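Local coordinates for coenzyme PQQ synthesis protein B (Methylobacterium extorquens, PDB 4Z7R) that may help carry pyrroloquinoline quinone or its precursor to the periplasm, and binds zinc ions within a metallo-beta-lactamase-like fold, at residues 50-55 against 149-154; 84-87 against 93-96; 106-111 against 125-130. All coordinates share one frame; numbering follows the deposited sequence.

Interaction 1. Residues 50-55 against 149-154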
ATOM      1  N   ARG A  50      -4.590 -23.151   0.003  0.88  9.74           N
ATOM      2  CA  ARG A  50      -3.735 -22.666   1.078  1.00  9.88           C
ATOM      3  C   ARG A  50      -2.481 -22.049   0.473  0.69 10.31           C
ATOM      4  O   ARG A  50      -1.736 -22.717  -0.242  0.92 10.61           O
ATOM      5  CB  ARG A  50      -3.376 -23.806   2.032  1.00  9.76           C
ATOM      6  CG  ARG A  50      -4.573 -24.371   2.783  1.00  9.62           C
ATOM      7  CD  ARG A  50      -4.204 -25.637   3.537  1.00 10.68           C
ATOM      8  NE  ARG A  50      -3.843 -26.719   2.623  0.95 11.07           N
ATOM      9  CZ  ARG A  50      -3.515 -27.947   3.010  0.74 11.42           C
ATOM     10  NH1 ARG A  50      -3.498 -28.256   4.299  1.00 11.59           N
ATOM     11  NH2 ARG A  50      -3.204 -28.865   2.107  1.00 11.70           N
ATOM     12  N   TRP A  51      -2.247 -20.772   0.763  1.00 10.77           N
ATOM     13  CA  TRP A  51      -1.224 -20.022   0.047  1.00 11.51           C
ATOM     14  C   TRP A  51      -0.110 -19.469   0.924  0.86 12.52           C
ATOM     15  O   TRP A  51      -0.325 -19.089   2.076  1.00 13.49           O
ATOM     16  CB  TRP A  51      -1.867 -18.866  -0.723  1.00  9.94           C
ATOM     17  CG  TRP A  51      -2.820 -19.311  -1.781  1.00  8.52           C
ATOM     18  CD1 TRP A  51      -4.112 -19.709  -1.607  0.62  8.74           C
ATOM     19  CD2 TRP A  51      -2.553 -19.411  -3.184  1.00  8.49           C
ATOM     20  NE1 TRP A  51      -4.668 -20.052  -2.816  0.84  8.86           N
ATOM     21  CE2 TRP A  51      -3.732 -19.876  -3.801  0.68  8.59           C
ATOM     22  CE3 TRP A  51      -1.432 -19.151  -3.979  0.99  8.47           C
ATOM     23  CZ2 TRP A  51      -3.822 -20.089  -5.174  1.00  8.71           C
ATOM     24  CZ3 TRP A  51      -1.522 -19.367  -5.342  0.95  8.31           C
ATOM     25  CH2 TRP A  51      -2.709 -19.828  -5.926  0.82  8.64           C
ATOM     26  N   LEU A  52       1.087 -19.439   0.351  1.00 12.13           N
ATOM     27  CA  LEU A  52       2.217 -18.735   0.931  0.86 11.68           C
ATOM     28  C   LEU A  52       2.424 -17.434   0.174  0.82 11.21           C
ATOM     29  O   LEU A  52       2.548 -17.438  -1.051  0.98 11.53           O
ATOM     30  CB  LEU A  52       3.488 -19.582   0.869  1.00 11.91           C
ATOM     31  CG  LEU A  52       4.796 -18.826   1.140  0.81 11.93           C
ATOM     32  CD1 LEU A  52       4.925 -18.467   2.615  1.00 11.60           C
ATOM     33  CD2 LEU A  52       6.004 -19.629   0.668  0.91 12.40           C
ATOM     34  N   LEU A  53       2.459 -16.325   0.902  1.00 10.68           N
ATOM     35  CA  LEU A  53       2.760 -15.034   0.302  0.87 12.65           C
ATOM     36  C   LEU A  53       4.254 -14.763   0.349  1.00 11.81           C
ATOM     37  O   LEU A  53       4.865 -14.795   1.414  0.94 12.03           O
ATOM     38  CB  LEU A  53       2.000 -13.916   1.021  1.00 14.31           C
ATOM     39  CG  LEU A  53       1.983 -12.555   0.329  1.00 15.59           C
ATOM     40  CD1 LEU A  53       1.018 -12.569  -0.831  0.79 16.39           C
ATOM     41  CD2 LEU A  53       1.608 -11.466   1.322  1.00 15.00           C
ATOM     42  N   LEU A  54       4.845 -14.499  -0.811  1.00 12.08           N
ATOM     43  CA  LEU A  54       6.252 -14.130  -0.860  0.92 12.23           C
ATOM     44  C   LEU A  54       6.376 -12.621  -1.017  0.83 11.70           C
ATOM     45  O   LEU A  54       6.050 -12.068  -2.067  1.00 12.31           O
ATOM     46  CB  LEU A  54       6.974 -14.871  -1.985  1.00 12.62           C
ATOM     47  CG  LEU A  54       7.235 -16.341  -1.627  0.88 12.85           C
ATOM     48  CD1 LEU A  54       6.176 -17.253  -2.228  0.87 12.84           C
ATOM     49  CD2 LEU A  54       8.631 -16.782  -2.030  0.60 13.20           C
ATOM     50  N   ASN A  55       6.824 -11.979   0.062  1.00 11.05           N
ATOM     51  CA  ASN A  55       6.921 -10.524   0.199  0.97 11.07           C
ATOM     52  C   ASN A  55       5.541  -9.876   0.317  0.91 12.29           C
ATOM     53  O   ASN A  55       4.542 -10.390  -0.197  0.88 14.13           O
ATOM     54  CB  ASN A  55       7.755  -9.921  -0.942  1.00  9.73           C
ATOM     55  CG  ASN A  55       9.206 -10.362  -0.899  0.93  9.07           C
ATOM     56  OD1 ASN A  55       9.837 -10.360   0.160  0.82  9.50           O
ATOM     57  ND2 ASN A  55       9.745 -10.741  -2.052  1.00  8.19           N
ATOM     58  N   LEU A 149       4.270 -27.987   0.554  1.00 11.15           N
ATOM     59  CA  LEU A 149       5.088 -26.954  -0.070  1.00 12.09           C
ATOM     60  C   LEU A 149       6.390 -26.758   0.690  1.00 13.19           C
ATOM     61  O   LEU A 149       6.394 -26.236   1.805  0.98 14.24           O
ATOM     62  CB  LEU A 149       4.321 -25.632  -0.151  1.00 11.94           C
ATOM     63  CG  LEU A 149       4.987 -24.521  -0.968  1.00 12.64           C
ATOM     64  CD1 LEU A 149       4.819 -24.796  -2.453  0.68 13.16           C
ATOM     65  CD2 LEU A 149       4.407 -23.162  -0.603  0.93 12.82           C
ATOM     66  N   SER A 150       7.495 -27.170   0.078  1.00 13.33           N
ATOM     67  CA  SER A 150       8.807 -27.023   0.696  1.00 13.46           C
ATOM     68  C   SER A 150       9.516 -25.785   0.171  0.78 13.25           C
ATOM     69  O   SER A 150       9.524 -25.520  -1.034  0.92 12.80           O
ATOM     70  CB  SER A 150       9.661 -28.269   0.451  0.97 14.11           C
ATOM     71  OG  SER A 150       9.752 -28.555  -0.934  0.33 13.73           O
ATOM     72  N   VAL A 151      10.108 -25.026   1.086  0.97 12.99           N
ATOM     73  CA  VAL A 151      10.803 -23.791   0.743  0.73 12.33           C
ATOM     74  C   VAL A 151      12.216 -23.789   1.321  0.82 12.52           C
ATOM     75  O   VAL A 151      12.416 -24.130   2.485  0.95 13.14           O
ATOM     76  CB  VAL A 151      10.038 -22.549   1.254  1.00 11.48           C
ATOM     77  CG1 VAL A 151      10.725 -21.271   0.813  0.96 12.36           C
ATOM     78  CG2 VAL A 151       8.585 -22.572   0.780  0.80 11.43           C
ATOM     79  N   THR A 152      13.190 -23.389   0.508  0.90 12.33           N
ATOM     80  CA  THR A 152      14.569 -23.279   0.965  1.00 11.98           C
ATOM     81  C   THR A 152      15.084 -21.875   0.688  0.81 11.43           C
ATOM     82  O   THR A 152      14.911 -21.345  -0.408  1.00 10.58           O
ATOM     83  CB  THR A 152      15.489 -24.304   0.275  0.94 13.19           C
ATOM     84  OG1 THR A 152      14.920 -25.614   0.385  0.76 13.00           O
ATOM     85  CG2 THR A 152      16.870 -24.306   0.918  0.79 13.76           C
ATOM     86  N   LEU A 153      15.690 -21.266   1.702  0.91 11.68           N
ATOM     87  CA  LEU A 153      16.320 -19.963   1.544  1.00 12.12           C
ATOM     88  C   LEU A 153      17.810 -20.096   1.283  0.85 12.41           C
ATOM     89  O   LEU A 153      18.475 -20.954   1.859  0.78 13.21           O
ATOM     90  CB  LEU A 153      16.092 -19.106   2.791  0.56 12.27           C
ATOM     91  CG  LEU A 153      14.640 -18.911   3.224  0.92 12.14           C
ATOM     92  CD1 LEU A 153      14.559 -17.970   4.419  0.96 12.30           C
ATOM     93  CD2 LEU A 153      13.785 -18.408   2.071  0.95 11.95           C
ATOM     94  N   PHE A 154      18.331 -19.247   0.407  1.00 11.54           N
ATOM     95  CA  PHE A 154      19.761 -19.220   0.143  0.93 11.22           C
ATOM     96  C   PHE A 154      20.188 -17.795  -0.178  0.79 11.10           C
ATOM     97  O   PHE A 154      19.457 -17.046  -0.827  0.79 10.90           O
ATOM     98  CB  PHE A 154      20.133 -20.187  -0.990  1.00 11.22           C
ATOM     99  CG  PHE A 154      19.382 -19.951  -2.273  0.68 11.65           C
ATOM    100  CD1 PHE A 154      19.830 -19.021  -3.198  0.56 11.53           C
ATOM    101  CD2 PHE A 154      18.235 -20.674  -2.561  1.00 12.04           C
ATOM    102  CE1 PHE A 154      19.143 -18.808  -4.378  0.98 11.44           C
ATOM    103  CE2 PHE A 154      17.543 -20.466  -3.740  0.84 11.84           C
ATOM    104  CZ  PHE A 154      17.996 -19.530  -4.649  0.56 11.68           C
TER
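No flat group takes part where Leu52 meets Leu149 and Val151: the contact is made by branched aliphatic side chains alone. The nearest aromatic neighbour in sequence, the indole of Trp51, is turned away from 149-154 and lies instead against Ala43, Ser45 and Met70.

Leu52 is the one residue of 50-55 that reaches both partners. Its CB sits 4.0 Å from Leu149 CD2, and its own CD2 stands 4.1 Å from the same methyl, Leu149 CD2, so a single methyl of Leu149 is laid across both the base and the end of Leu52. The two leucines cross at about a right angle. Toward Val151 the approach is different: Leu52 CD2 and Val151 CG2 meet tip to tip at 3.9 Å. Leu52 carries CG anti to its backbone N (chi1 166°), which sets the forked end beside the carbonyl carbon and on toward Val151. All of these separations are ordinary van der Waals distances, and no hydrogen bond joins the two segments. The CA atoms of Leu52 and Leu149 are 8.8 Å apart, a spacing that side chains of this size can span.

Leucine and valine suit these buried places because they fill an apolar layer without bringing in polar atoms that would need partners. The layer extends past the contact: Leu54 also points this way and packs on Ile183, which Leu149 touches too, while Leu52 rests on Ala83. The edges of strand 51-54 are taken up within its own sheet, with Leu53 bonded through its backbone to Ala83 and Leu85, and Leu52 to Val44. Strand 149-159 belongs to the other sheet, and this face-to-face packing of two mixed sheets is the central beta-beta interface of the alpha-beta/beta-alpha sandwich of the metallo-beta-lactamase fold.

Interaction 2. Residues 84-87 against 93-96; sequences VLLT and HVAG
Leu86 is the first residue of 84-87 to meet 93-96, and it sets one methyl on the His93 carbonyl and the other on the Val94 side chain. CD2 lies 3.5 Å from the carbonyl oxygen of His93, a close apolar-to-carbonyl packing, while CD1 comes within 4.1 Å of Val94 CG1, the two side chains crossing at about a right angle. With CG anti to its own carbonyl carbon (chi1 -50°), Leu86 extends its forked end to the helix. A leucine fits here because its fork can meet two successive residues; it also packs on Leu108.

Strand 81-85, the short helix 91-94 and strand 106-110 form a beta-alpha-beta unit. The turn after strand 81-85 and the start of the helix stand where many metallo-beta-lactamase relatives carry the HxHxDH metal-binding motif; here Asp92 binds zinc together with His265, and the side chain of His93 lies about 4 Å from a bound zinc ion.

Thr87 follows, its backbone N bonded to Asn55 OD1 and its OG1 facing the His93 imidazole. The hydroxyl oxygen is 3.8 Å from both His93 ND1 and His93 CE1, an oblique approach too long to be a hydrogen bond. His93 ND1 is bonded instead to Asn88 OD1, which, with a weak hydrogen bond between NE2 and Ser40 OG, probably helps fix the ring's rotation. Threonine is small enough to sit beside this imidazole, and the Thr87 side chain also packs on Pro194.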
ATOM      1  N   VAL A  84       3.612 -15.776   5.349  1.00  8.79           N
ATOM      2  CA  VAL A  84       4.305 -14.766   4.564  1.00  9.61           C
ATOM      3  C   VAL A  84       5.806 -14.956   4.719  0.78 10.46           C
ATOM      4  O   VAL A  84       6.304 -15.159   5.829  0.86 10.89           O
ATOM      5  CB  VAL A  84       3.912 -13.334   4.985  0.81 10.04           C
ATOM      6  CG1 VAL A  84       4.662 -12.299   4.146  0.87 10.17           C
ATOM      7  CG2 VAL A  84       2.413 -13.139   4.855  1.00 10.68           C
ATOM      8  N   LEU A  85       6.514 -14.933   3.597  0.95 10.57           N
ATOM      9  CA  LEU A  85       7.967 -15.022   3.595  0.92 10.88           C
ATOM     10  C   LEU A  85       8.567 -13.759   2.977  0.95 10.92           C
ATOM     11  O   LEU A  85       8.139 -13.320   1.912  0.92 11.61           O
ATOM     12  CB  LEU A  85       8.430 -16.271   2.839  1.00 11.26           C
ATOM     13  CG  LEU A  85       9.899 -16.334   2.417  0.71 11.77           C
ATOM     14  CD1 LEU A  85      10.806 -16.456   3.632  0.84 12.07           C
ATOM     15  CD2 LEU A  85      10.126 -17.494   1.456  0.68 11.83           C
ATOM     16  N   LEU A  86       9.554 -13.181   3.653  1.00 10.64           N
ATOM     17  CA  LEU A  86      10.273 -12.019   3.132  1.00  9.84           C
ATOM     18  C   LEU A  86      11.621 -12.413   2.540  0.72 10.96           C
ATOM     19  O   LEU A  86      12.388 -13.140   3.169  1.00 11.40           O
ATOM     20  CB  LEU A  86      10.483 -10.979   4.232  0.91  9.58           C
ATOM     21  CG  LEU A  86       9.250 -10.585   5.043  0.78  9.07           C
ATOM     22  CD1 LEU A  86       9.641  -9.678   6.204  1.00  9.05           C
ATOM     23  CD2 LEU A  86       8.227  -9.915   4.149  1.00  7.93           C
ATOM     24  N   THR A  87      11.903 -11.942   1.327  0.91 11.65           N
ATOM     25  CA  THR A  87      13.180 -12.233   0.683  0.87 12.30           C
ATOM     26  C   THR A  87      14.229 -11.155   0.978  0.82 12.28           C
ATOM     27  O   THR A  87      15.429 -11.400   0.856  1.00 12.13           O
ATOM     28  CB  THR A  87      13.021 -12.381  -0.847  0.91 13.15           C
ATOM     29  OG1 THR A  87      12.523 -11.159  -1.409  0.91 13.40           O
ATOM     30  CG2 THR A  87      12.061 -13.514  -1.171  0.88 13.66           C
ATOM     31  N   HIS A  93       8.893  -4.638  -0.160  1.00  9.70           N
ATOM     32  CA  HIS A  93       8.670  -6.031   0.239  0.95 10.24           C
ATOM     33  C   HIS A  93       8.056  -6.200   1.634  0.95 10.81           C
ATOM     34  O   HIS A  93       7.531  -7.270   1.951  0.94 10.82           O
ATOM     35  CB  HIS A  93       9.978  -6.821   0.157  1.00  9.51           C
ATOM     36  CG  HIS A  93      10.378  -7.183  -1.238  0.74 10.68           C
ATOM     37  ND1 HIS A  93      11.677  -7.479  -1.588  0.68 11.00           N
ATOM     38  CD2 HIS A  93       9.644  -7.317  -2.369  0.83 11.59           C
ATOM     39  CE1 HIS A  93      11.730  -7.768  -2.876  0.60 11.57           C
ATOM     40  NE2 HIS A  93      10.509  -7.677  -3.373  0.70 11.94           N
ATOM     41  N   VAL A  94       8.130  -5.168   2.471  1.00 11.78           N
ATOM     42  CA  VAL A  94       7.671  -5.305   3.856  0.90 12.90           C
ATOM     43  C   VAL A  94       6.510  -4.385   4.246  0.80 12.48           C
ATOM     44  O   VAL A  94       5.835  -4.639   5.244  0.81 12.39           O
ATOM     45  CB  VAL A  94       8.823  -5.052   4.858  1.00 14.11           C
ATOM     46  CG1 VAL A  94       9.998  -5.976   4.571  1.00 14.29           C
ATOM     47  CG2 VAL A  94       9.257  -3.591   4.828  0.98 14.99           C
ATOM     48  N   ALA A  95       6.275  -3.325   3.476  1.00 11.89           N
ATOM     49  CA  ALA A  95       5.244  -2.346   3.838  0.94 11.12           C
ATOM     50  C   ALA A  95       3.852  -2.972   3.930  0.66 10.40           C
ATOM     51  O   ALA A  95       3.024  -2.544   4.734  1.00  9.03           O
ATOM     52  CB  ALA A  95       5.232  -1.190   2.847  0.87 11.70           C
ATOM     53  N   GLY A  96       3.607  -3.996   3.119  0.99 11.19           N
ATOM     54  CA  GLY A  96       2.322  -4.675   3.115  1.00 10.65           C
ATOM     55  C   GLY A  96       1.943  -5.353   4.419  0.89 10.88           C
ATOM     56  O   GLY A  96       0.766  -5.635   4.661  0.94 11.12           O
TER

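Interaction 3. Residues 106-111 against 125-130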
ATOM      1  N   PHE A 106      -1.294 -15.932  11.073  0.95 15.15           N
ATOM      2  CA  PHE A 106      -0.420 -16.525  10.067  1.00 14.26           C
ATOM      3  C   PHE A 106       0.998 -16.549  10.618  1.00 13.86           C
ATOM      4  O   PHE A 106       1.259 -15.991  11.684  1.00 14.25           O
ATOM      5  CB  PHE A 106      -0.482 -15.761   8.737  1.00 13.79           C
ATOM      6  CG  PHE A 106       0.004 -14.340   8.814  0.84 12.93           C
ATOM      7  CD1 PHE A 106      -0.863 -13.314   9.146  0.95 12.42           C
ATOM      8  CD2 PHE A 106       1.325 -14.027   8.523  0.92 12.41           C
ATOM      9  CE1 PHE A 106      -0.421 -12.004   9.204  0.95 11.70           C
ATOM     10  CE2 PHE A 106       1.774 -12.722   8.580  0.92 12.43           C
ATOM     11  CZ  PHE A 106       0.902 -11.708   8.920  0.90 11.91           C
ATOM     12  N   THR A 107       1.907 -17.210   9.910  1.00 13.31           N
ATOM     13  CA  THR A 107       3.303 -17.235  10.326  1.00 13.23           C
ATOM     14  C   THR A 107       4.153 -16.395   9.377  0.98 13.03           C
ATOM     15  O   THR A 107       4.109 -16.575   8.158  0.95 13.40           O
ATOM     16  CB  THR A 107       3.871 -18.669  10.388  0.92 13.64           C
ATOM     17  OG1 THR A 107       3.078 -19.465  11.279  0.99 13.71           O
ATOM     18  CG2 THR A 107       5.304 -18.646  10.896  0.89 14.20           C
ATOM     19  N   LEU A 108       4.907 -15.464   9.947  1.00 12.40           N
ATOM     20  CA  LEU A 108       5.824 -14.634   9.181  0.96 12.56           C
ATOM     21  C   LEU A 108       7.235 -15.217   9.224  0.84 11.50           C
ATOM     22  O   LEU A 108       7.818 -15.371  10.298  1.00 10.60           O
ATOM     23  CB  LEU A 108       5.816 -13.200   9.714  1.00 12.67           C
ATOM     24  CG  LEU A 108       6.778 -12.200   9.076  0.67 13.43           C
ATOM     25  CD1 LEU A 108       6.482 -12.049   7.590  1.00 13.79           C
ATOM     26  CD2 LEU A 108       6.674 -10.860   9.785  1.00 13.61           C
ATOM     27  N   TYR A 109       7.768 -15.543   8.049  1.00 11.45           N
ATOM     28  CA  TYR A 109       9.098 -16.134   7.923  0.80 13.12           C
ATOM     29  C   TYR A 109      10.108 -15.169   7.314  0.80 13.44           C
ATOM     30  O   TYR A 109       9.798 -14.459   6.358  1.00 13.48           O
ATOM     31  CB  TYR A 109       9.058 -17.393   7.058  1.00 13.81           C
ATOM     32  CG  TYR A 109       8.218 -18.531   7.591  0.68 13.35           C
ATOM     33  CD1 TYR A 109       8.766 -19.493   8.431  0.89 13.39           C
ATOM     34  CD2 TYR A 109       6.886 -18.662   7.224  0.92 12.87           C
ATOM     35  CE1 TYR A 109       7.999 -20.549   8.906  1.00 12.85           C
ATOM     36  CE2 TYR A 109       6.114 -19.711   7.691  0.89 12.60           C
ATOM     37  CZ  TYR A 109       6.676 -20.651   8.531  0.85 12.49           C
ATOM     38  OH  TYR A 109       5.902 -21.689   8.997  1.00 12.10           O
ATOM     39  N   ALA A 110      11.314 -15.157   7.874  0.94 13.19           N
ATOM     40  CA  ALA A 110      12.437 -14.421   7.298  0.93 12.88           C
ATOM     41  C   ALA A 110      13.741 -14.884   7.938  0.67 13.20           C
ATOM     42  O   ALA A 110      13.726 -15.619   8.923  0.98 14.20           O
ATOM     43  CB  ALA A 110      12.257 -12.919   7.475  1.00 11.75           C
ATOM     44  N   THR A 111      14.868 -14.482   7.362  1.00 12.09           N
ATOM     45  CA  THR A 111      16.158 -14.746   7.988  0.97 12.21           C
ATOM     46  C   THR A 111      16.220 -13.975   9.307  0.91 11.23           C
ATOM     47  O   THR A 111      15.467 -13.014   9.488  0.86 10.39           O
ATOM     48  CB  THR A 111      17.326 -14.340   7.077  0.87 12.23           C
ATOM     49  OG1 THR A 111      17.280 -12.927   6.836  1.00 12.04           O
ATOM     50  CG2 THR A 111      17.247 -15.088   5.756  1.00 11.72           C
ATOM     51  N   ASP A 125       4.218  -3.812  15.054  1.00 15.13           N
ATOM     52  CA  ASP A 125       3.562  -4.522  16.152  0.77 15.49           C
ATOM     53  C   ASP A 125       2.061  -4.695  15.909  0.83 15.22           C
ATOM     54  O   ASP A 125       1.384  -5.392  16.666  0.94 15.25           O
ATOM     55  CB  ASP A 125       3.781  -3.796  17.486  0.84 15.80           C
ATOM     56  CG  ASP A 125       5.223  -3.872  17.969  0.72 15.76           C
ATOM     57  OD1 ASP A 125       6.037  -4.574  17.337  0.70 16.01           O
ATOM     58  OD2 ASP A 125       5.538  -3.232  18.994  0.65 15.58           O
ATOM     59  N   VAL A 126       1.546  -4.080  14.847  0.97 14.97           N
ATOM     60  CA  VAL A 126       0.158  -4.295  14.448  0.79 15.39           C
ATOM     61  C   VAL A 126      -0.078  -5.754  14.055  0.95 15.76           C
ATOM     62  O   VAL A 126      -1.215  -6.225  14.058  0.85 16.03           O
ATOM     63  CB  VAL A 126      -0.254  -3.374  13.282  1.00 14.96           C
ATOM     64  CG1 VAL A 126      -0.181  -1.912  13.707  0.96 15.32           C
ATOM     65  CG2 VAL A 126       0.611  -3.638  12.054  0.91 14.79           C
ATOM     66  N   MET A 127       0.995  -6.464  13.714  0.92 15.86           N
ATOM     67  CA  MET A 127       0.954  -7.921  13.656  0.99 16.50           C
ATOM     68  C   MET A 127       1.102  -8.439  15.080  0.96 16.71           C
ATOM     69  O   MET A 127       2.217  -8.628  15.563  1.00 16.24           O
ATOM     70  CB  MET A 127       2.060  -8.485  12.758  1.00 16.88           C
ATOM     71  CG  MET A 127       1.894  -8.172  11.279  0.93 17.16           C
ATOM     72  SD  MET A 127       3.245  -8.841  10.287  0.79 14.05           S
ATOM     73  CE  MET A 127       4.647  -7.988  11.006  1.00 17.93           C
ATOM     74  N   ALA A 128      -0.030  -8.645  15.749  0.96 17.79           N
ATOM     75  CA  ALA A 128      -0.048  -8.941  17.179  1.00 18.46           C
ATOM     76  C   ALA A 128       0.704 -10.227  17.515  0.95 18.88           C
ATOM     77  O   ALA A 128       0.620 -11.217  16.789  1.00 18.18           O
ATOM     78  CB  ALA A 128      -1.489  -9.018  17.678  0.92 18.69           C
ATOM     79  N   ALA A 129       1.445 -10.189  18.619  1.00 19.61           N
ATOM     80  CA  ALA A 129       2.289 -11.303  19.047  1.00 19.40           C
ATOM     81  C   ALA A 129       1.498 -12.568  19.387  0.77 19.37           C
ATOM     82  O   ALA A 129       2.024 -13.675  19.293  0.49 19.11           O
ATOM     83  CB  ALA A 129       3.137 -10.881  20.243  0.86 19.87           C
ATOM     84  N   ASP A 130       0.239 -12.403  19.779  0.94 19.78           N
ATOM     85  CA  ASP A 130      -0.594 -13.545  20.141  1.00 20.04           C
ATOM     86  C   ASP A 130      -1.367 -14.063  18.936  0.64 19.90           C
ATOM     87  O   ASP A 130      -2.187 -14.975  19.051  0.78 20.21           O
ATOM     88  CB  ASP A 130      -1.564 -13.166  21.264  0.81 20.98           C
ATOM     89  CG  ASP A 130      -2.448 -11.985  20.901  0.53 21.92           C
ATOM     90  OD1 ASP A 130      -2.165 -11.312  19.888  0.64 22.20           O
ATOM     91  OD2 ASP A 130      -3.426 -11.727  21.633  0.50 22.14           O
TER
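Met127 reaches out of its loop to place sulfur against Phe106 and a methyl against Leu108. The chain leaves the backbone with CG anti to the carbonyl carbon, runs straight through chi2 and then bends at chi3 (-60°). That last turn separates the two contacts: SD lies 3.9 Å from Phe106 CZ, while CE is folded round to 3.7 Å from Leu108 CD2.

The Met-aromatic contact is oblique. SD stands 5.2 Å from the centroid of the Phe106 ring and 73° off its normal, nearest to CZ. Phe106 CG lies between backbone N and carbonyl carbon (chi1 63°), which turns the ring toward the loop. Leu108 crosses Met127 at about a right angle, and its CD2 also approaches SD at 4.0 Å. Methionine suits a link of this kind, being long, flexible and polarisable, and able to adapt to an aromatic and an aliphatic partner together.

Both Phe106 and Met127 rest on Val132 of strand 132-136, while Leu108 leans on Leu115 of helix 112-119 and on Val84; the loop 125-130 thus lays its methionine against edge strand 132-136 and its neighbour 106-110, with helix 112-119 meeting Leu108.

The three contacts share one sheet through strands 51-54, 81-85 and 106-110, which lie side by side. Interactions 1 and 2, their centres 11 Å apart, are joined by probable backbone hydrogen bonds: Leu53 O to Leu85 N (2.7 Å) and Asn55 N to Leu85 O (2.6 Å). Interactions 2 and 3, also 11 Å apart between centres, are joined likewise, with Val84 O to Tyr109 N at 2.7 Å. Interaction 1 faces the second sheet, and interaction 3 lies farthest from the chain's centre. Interaction 2 leads to the zinc region, where Asn55 CG packs 3.4 Å from His93 CG and so brings the residue that follows strand 51-54 beside it.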